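Local coordinates for carboxysome assembly protein CcmN (Synechococcus elongatus, PDB 7D6C), which helps build beta-carboxysomes, its N-terminal domain, the part in this chain, binding the scaffold protein CcmM while its C-terminal peptide interacts with the shell protein CcmK2, at residues F[56-70]-F[75-89]. Numbering follows the deposited sequence.
Sequences LGSVIHARGGAIIIQ and LAAGVLIVGQSIVGR
Ile60, Ile67 and Ile69 converge on Ile81 inside a parallel beta-helix, in which 56-70 and 75-89 follow matching paths on successive coils; Leu75 touches Ile60 and Ile69. Strand 59-63 pairs with 80-82 and, beyond a corner, 66-69 with 85-87, each pair nearly parallel. The interior is tightly packed, and branched aliphatic side chains suit it because those of neighbouring coils and faces fit against one another. Ile60 lies alongside Ile81, CD1 to CD1 at 3.8 Å, while Ile69 meets the same Ile81 CD1 tip to tip from the adjoining face, its own CD1 4.0 Å away. With CG1 of Ile69 beside its backbone N (chi1 -42°), that CD1 also touches Val87 CG2 at 3.5 Å.

The outward faces differ. Ile68 and Ile86 form a looser, more exposed pair, CB to CG2 4.3 Å, whereas His61, Leu80 and Val82 are covered by a chain of another protein. Glycines suit the turns: Gly57 and Gly78 adopt positive phi, and Gly65, at backbone angles that call for glycine, packs its CA on Gln84 CG. Long enough to span this corner, Gln84 bends at chi2 (111°) and sends NE2 to a lone pair of Arg63 O, a nearly straight bond of 2.9 Å with Arg63 O close to the plane of the Gln84 side-chain amide.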
loop_
_atom_site.group_PDB
_atom_site.type_symbol
_atom_site.label_atom_id
_atom_site.label_comp_id
_atom_site.label_asym_id
_atom_site.label_seq_id
_atom_site.Cartn_x
_atom_site.Cartn_y
_atom_site.Cartn_z
ATOM N N LEU F 56 0.284 8.948 -2.651
ATOM C CA LEU F 56 -0.994 8.253 -2.516
ATOM C C LEU F 56 -0.871 6.912 -1.797
ATOM O O LEU F 56 0.044 6.126 -2.057
ATOM C CB LEU F 56 -1.564 8.031 -3.917
ATOM C CG LEU F 56 -2.979 7.505 -3.917
ATOM C CD1 LEU F 56 -3.805 8.409 -3.008
ATOM C CD2 LEU F 56 -3.513 7.477 -5.341
ATOM N N GLY F 57 -1.816 6.646 -0.899
ATOM C CA GLY F 57 -1.894 5.329 -0.291
ATOM C C GLY F 57 -0.764 4.950 0.646
ATOM O O GLY F 57 -0.625 3.767 0.978
ATOM N N SER F 58 0.060 5.903 1.079
ATOM C CA SER F 58 1.138 5.545 1.987
ATOM C C SER F 58 0.590 5.439 3.398
ATOM O O SER F 58 -0.491 5.942 3.705
ATOM C CB SER F 58 2.276 6.561 1.916
ATOM O OG SER F 58 2.972 6.481 0.680
ATOM N N VAL F 59 1.311 4.721 4.247
ATOM C CA VAL F 59 0.872 4.532 5.626
ATOM C C VAL F 59 2.100 4.596 6.510
ATOM O O VAL F 59 3.020 3.782 6.361
ATOM C CB VAL F 59 0.131 3.206 5.847
ATOM C CG1 VAL F 59 -0.088 2.952 7.357
ATOM C CG2 VAL F 59 -1.196 3.199 5.083
ATOM N N ILE F 60 2.129 5.567 7.413
ATOM C CA ILE F 60 3.214 5.720 8.367
ATOM C C ILE F 60 2.655 5.382 9.736
ATOM O O ILE F 60 1.741 6.064 10.221
ATOM C CB ILE F 60 3.798 7.142 8.343
ATOM C CG1 ILE F 60 3.999 7.613 6.899
ATOM C CG2 ILE F 60 5.100 7.172 9.089
ATOM C CD1 ILE F 60 5.138 6.923 6.161
ATOM N N HIS F 61 3.181 4.326 10.356
ATOM C CA HIS F 61 2.688 3.896 11.663
ATOM C C HIS F 61 3.856 3.770 12.634
ATOM O O HIS F 61 4.641 2.818 12.548
ATOM C CB HIS F 61 1.919 2.587 11.555
ATOM C CG HIS F 61 1.243 2.197 12.823
ATOM N ND1 HIS F 61 0.750 0.931 13.047
ATOM C CD2 HIS F 61 0.990 2.904 13.948
ATOM C CE1 HIS F 61 0.215 0.876 14.254
ATOM N NE2 HIS F 61 0.347 2.061 14.822
ATOM N N ALA F 62 3.968 4.725 13.563
ATOM C CA ALA F 62 5.088 4.765 14.497
ATOM C C ALA F 62 4.761 3.916 15.712
ATOM O O ALA F 62 3.664 4.026 16.274
ATOM C CB ALA F 62 5.408 6.195 14.911
ATOM N N ARG F 63 5.695 3.043 16.093
ATOM C CA ARG F 63 5.452 2.148 17.220
ATOM C C ARG F 63 6.738 1.946 18.007
ATOM O O ARG F 63 7.769 1.566 17.438
ATOM C CB ARG F 63 4.888 0.794 16.767
ATOM C CG ARG F 63 3.984 0.178 17.809
ATOM C CD ARG F 63 3.541 -1.227 17.461
ATOM N NE ARG F 63 3.074 -1.386 16.092
ATOM C CZ ARG F 63 2.149 -2.279 15.770
ATOM N NH1 ARG F 63 1.717 -2.422 14.513
ATOM N NH2 ARG F 63 1.624 -3.020 16.738
ATOM N N GLY F 64 6.656 2.205 19.314
ATOM C CA GLY F 64 7.807 2.133 20.194
ATOM C C GLY F 64 8.827 3.232 19.998
ATOM O O GLY F 64 10.010 3.037 20.310
ATOM N N GLY F 65 8.420 4.370 19.483
ATOM C CA GLY F 65 9.398 5.391 19.240
ATOM C C GLY F 65 8.900 6.349 18.169
ATOM O O GLY F 65 7.709 6.653 18.104
ATOM N N ALA F 66 9.835 6.813 17.348
ATOM C CA ALA F 66 9.524 7.837 16.365
ATOM C C ALA F 66 9.804 7.342 14.954
ATOM O O ALA F 66 10.693 6.517 14.725
ATOM C CB ALA F 66 10.328 9.117 16.621
ATOM N N ILE F 67 9.045 7.869 14.006
ATOM C CA ILE F 67 9.416 7.825 12.600
ATOM C C ILE F 67 9.759 9.248 12.203
ATOM O O ILE F 67 8.999 10.175 12.501
ATOM C CB ILE F 67 8.290 7.248 11.723
ATOM C CG1 ILE F 67 7.848 5.880 12.273
ATOM C CG2 ILE F 67 8.752 7.147 10.297
ATOM C CD1 ILE F 67 6.804 5.181 11.465
ATOM N N ILE F 68 10.917 9.436 11.585
ATOM C CA ILE F 68 11.370 10.759 11.189
ATOM C C ILE F 68 11.708 10.699 9.710
ATOM O O ILE F 68 12.671 10.029 9.313
ATOM C CB ILE F 68 12.580 11.240 12.006
ATOM C CG1 ILE F 68 12.191 11.459 13.466
ATOM C CG2 ILE F 68 13.155 12.515 11.415
ATOM C CD1 ILE F 68 13.289 11.126 14.430
ATOM N N ILE F 69 10.920 11.386 8.899
ATOM C CA ILE F 69 11.207 11.544 7.479
ATOM C C ILE F 69 11.957 12.858 7.360
ATOM O O ILE F 69 11.401 13.925 7.629
ATOM C CB ILE F 69 9.922 11.542 6.632
ATOM C CG1 ILE F 69 8.965 10.458 7.125
ATOM C CG2 ILE F 69 10.230 11.377 5.135
ATOM C CD1 ILE F 69 9.628 9.108 7.270
ATOM N N GLN F 70 13.224 12.784 6.987
ATOM C CA GLN F 70 14.028 13.995 6.975
ATOM C C GLN F 70 13.806 14.767 5.675
ATOM O O GLN F 70 13.091 14.320 4.771
ATOM C CB GLN F 70 15.489 13.638 7.199
ATOM C CG GLN F 70 15.653 12.853 8.485
ATOM C CD GLN F 70 16.925 13.180 9.200
ATOM O OE1 GLN F 70 18.017 12.899 8.686
ATOM N NE2 GLN F 70 16.809 13.799 10.386
ATOM N N LEU F 75 8.445 9.809 -0.874
ATOM C CA LEU F 75 7.836 8.494 -0.777
ATOM C C LEU F 75 6.864 8.348 -1.934
ATOM O O LEU F 75 5.910 9.128 -2.042
ATOM C CB LEU F 75 7.104 8.334 0.557
ATOM C CG LEU F 75 7.828 7.874 1.823
ATOM C CD1 LEU F 75 8.985 8.776 2.159
ATOM C CD2 LEU F 75 6.826 7.908 2.950
ATOM N N ALA F 76 7.102 7.360 -2.799
ATOM C CA ALA F 76 6.136 7.055 -3.845
ATOM C C ALA F 76 4.870 6.498 -3.214
ATOM O O ALA F 76 4.786 6.297 -2.001
ATOM C CB ALA F 76 6.712 6.065 -4.852
ATOM N N ALA F 77 3.873 6.236 -4.053
ATOM C CA ALA F 77 2.591 5.753 -3.556
ATOM C C ALA F 77 2.747 4.452 -2.772
ATOM O O ALA F 77 3.629 3.631 -3.049
ATOM C CB ALA F 77 1.626 5.540 -4.722
ATOM N N GLY F 78 1.886 4.276 -1.767
ATOM C CA GLY F 78 1.813 3.023 -1.026
ATOM C C GLY F 78 3.053 2.597 -0.256
ATOM O O GLY F 78 3.204 1.414 0.057
ATOM N N VAL F 79 3.956 3.522 0.059
ATOM C CA VAL F 79 5.046 3.196 0.967
ATOM C C VAL F 79 4.486 2.941 2.364
ATOM O O VAL F 79 3.545 3.616 2.815
ATOM C CB VAL F 79 6.076 4.335 0.954
ATOM C CG1 VAL F 79 7.197 4.091 1.981
ATOM C CG2 VAL F 79 6.633 4.456 -0.430
ATOM N N LEU F 80 5.051 1.948 3.054
ATOM C CA LEU F 80 4.574 1.538 4.370
ATOM C C LEU F 80 5.728 1.543 5.368
ATOM O O LEU F 80 6.714 0.819 5.190
ATOM C CB LEU F 80 3.943 0.156 4.297
ATOM C CG LEU F 80 3.689 -0.396 5.677
ATOM C CD1 LEU F 80 2.475 0.298 6.224
ATOM C CD2 LEU F 80 3.487 -1.885 5.597
ATOM N N ILE F 81 5.605 2.341 6.424
ATOM C CA ILE F 81 6.657 2.454 7.433
ATOM C C ILE F 81 6.054 2.161 8.806
ATOM O O ILE F 81 5.266 2.961 9.332
ATOM C CB ILE F 81 7.343 3.829 7.413
ATOM C CG1 ILE F 81 8.020 4.062 6.057
ATOM C CG2 ILE F 81 8.394 3.869 8.442
ATOM C CD1 ILE F 81 8.603 5.461 5.873
ATOM N N VAL F 82 6.419 1.015 9.378
ATOM C CA VAL F 82 5.937 0.564 10.676
ATOM C C VAL F 82 7.128 0.433 11.603
ATOM O O VAL F 82 8.173 -0.085 11.189
ATOM C CB VAL F 82 5.213 -0.791 10.585
ATOM C CG1 VAL F 82 4.856 -1.279 11.986
ATOM C CG2 VAL F 82 3.992 -0.683 9.716
ATOM N N GLY F 83 6.968 0.877 12.858
ATOM C CA GLY F 83 7.997 0.661 13.869
ATOM C C GLY F 83 8.695 1.945 14.229
ATOM O O GLY F 83 7.986 2.911 14.530
ATOM N N GLN F 84 10.039 2.011 14.215
ATOM C CA GLN F 84 10.697 3.313 14.294
ATOM C C GLN F 84 11.708 3.388 13.162
ATOM O O GLN F 84 12.486 2.451 12.958
ATOM C CB GLN F 84 11.441 3.628 15.621
ATOM C CG GLN F 84 10.678 3.323 16.878
ATOM C CD GLN F 84 11.323 2.160 17.602
ATOM O OE1 GLN F 84 12.560 2.150 17.724
ATOM N NE2 GLN F 84 10.560 1.071 17.804
ATOM N N SER F 85 11.725 4.516 12.460
ATOM C CA SER F 85 12.491 4.643 11.233
ATOM C C SER F 85 12.942 6.091 11.082
ATOM O O SER F 85 12.222 7.020 11.472
ATOM C CB SER F 85 11.638 4.200 10.032
ATOM O OG SER F 85 12.266 4.444 8.783
ATOM N N ILE F 86 14.140 6.281 10.545
ATOM C CA ILE F 86 14.618 7.593 10.153
ATOM C C ILE F 86 14.979 7.493 8.690
ATOM O O ILE F 86 15.869 6.718 8.321
ATOM C CB ILE F 86 15.832 8.039 10.976
ATOM C CG1 ILE F 86 15.528 7.949 12.466
ATOM C CG2 ILE F 86 16.242 9.450 10.589
ATOM C CD1 ILE F 86 16.603 8.523 13.298
ATOM N N VAL F 87 14.283 8.242 7.848
ATOM C CA VAL F 87 14.552 8.222 6.419
ATOM C C VAL F 87 15.446 9.413 6.116
ATOM O O VAL F 87 15.054 10.568 6.340
ATOM C CB VAL F 87 13.258 8.244 5.592
ATOM C CG1 VAL F 87 13.580 8.042 4.117
ATOM C CG2 VAL F 87 12.326 7.159 6.079
ATOM N N GLY F 88 16.655 9.120 5.629
ATOM C CA GLY F 88 17.679 10.109 5.373
ATOM C C GLY F 88 17.267 11.335 4.583
ATOM O O GLY F 88 16.219 11.370 3.924
ATOM N N ARG F 89 18.104 12.366 4.669
ATOM C CA ARG F 89 17.954 13.560 3.846
ATOM C C ARG F 89 17.998 13.170 2.362
ATOM O O ARG F 89 18.862 12.400 1.942
ATOM C CB ARG F 89 19.081 14.526 4.237
ATOM C CG ARG F 89 18.993 15.994 3.829
ATOM C CD ARG F 89 20.279 16.737 4.321
ATOM N NE ARG F 89 20.762 17.817 3.442
ATOM C CZ ARG F 89 21.623 18.788 3.805
ATOM N NH1 ARG F 89 21.995 19.713 2.920
ATOM N NH2 ARG F 89 22.137 18.845 5.035
#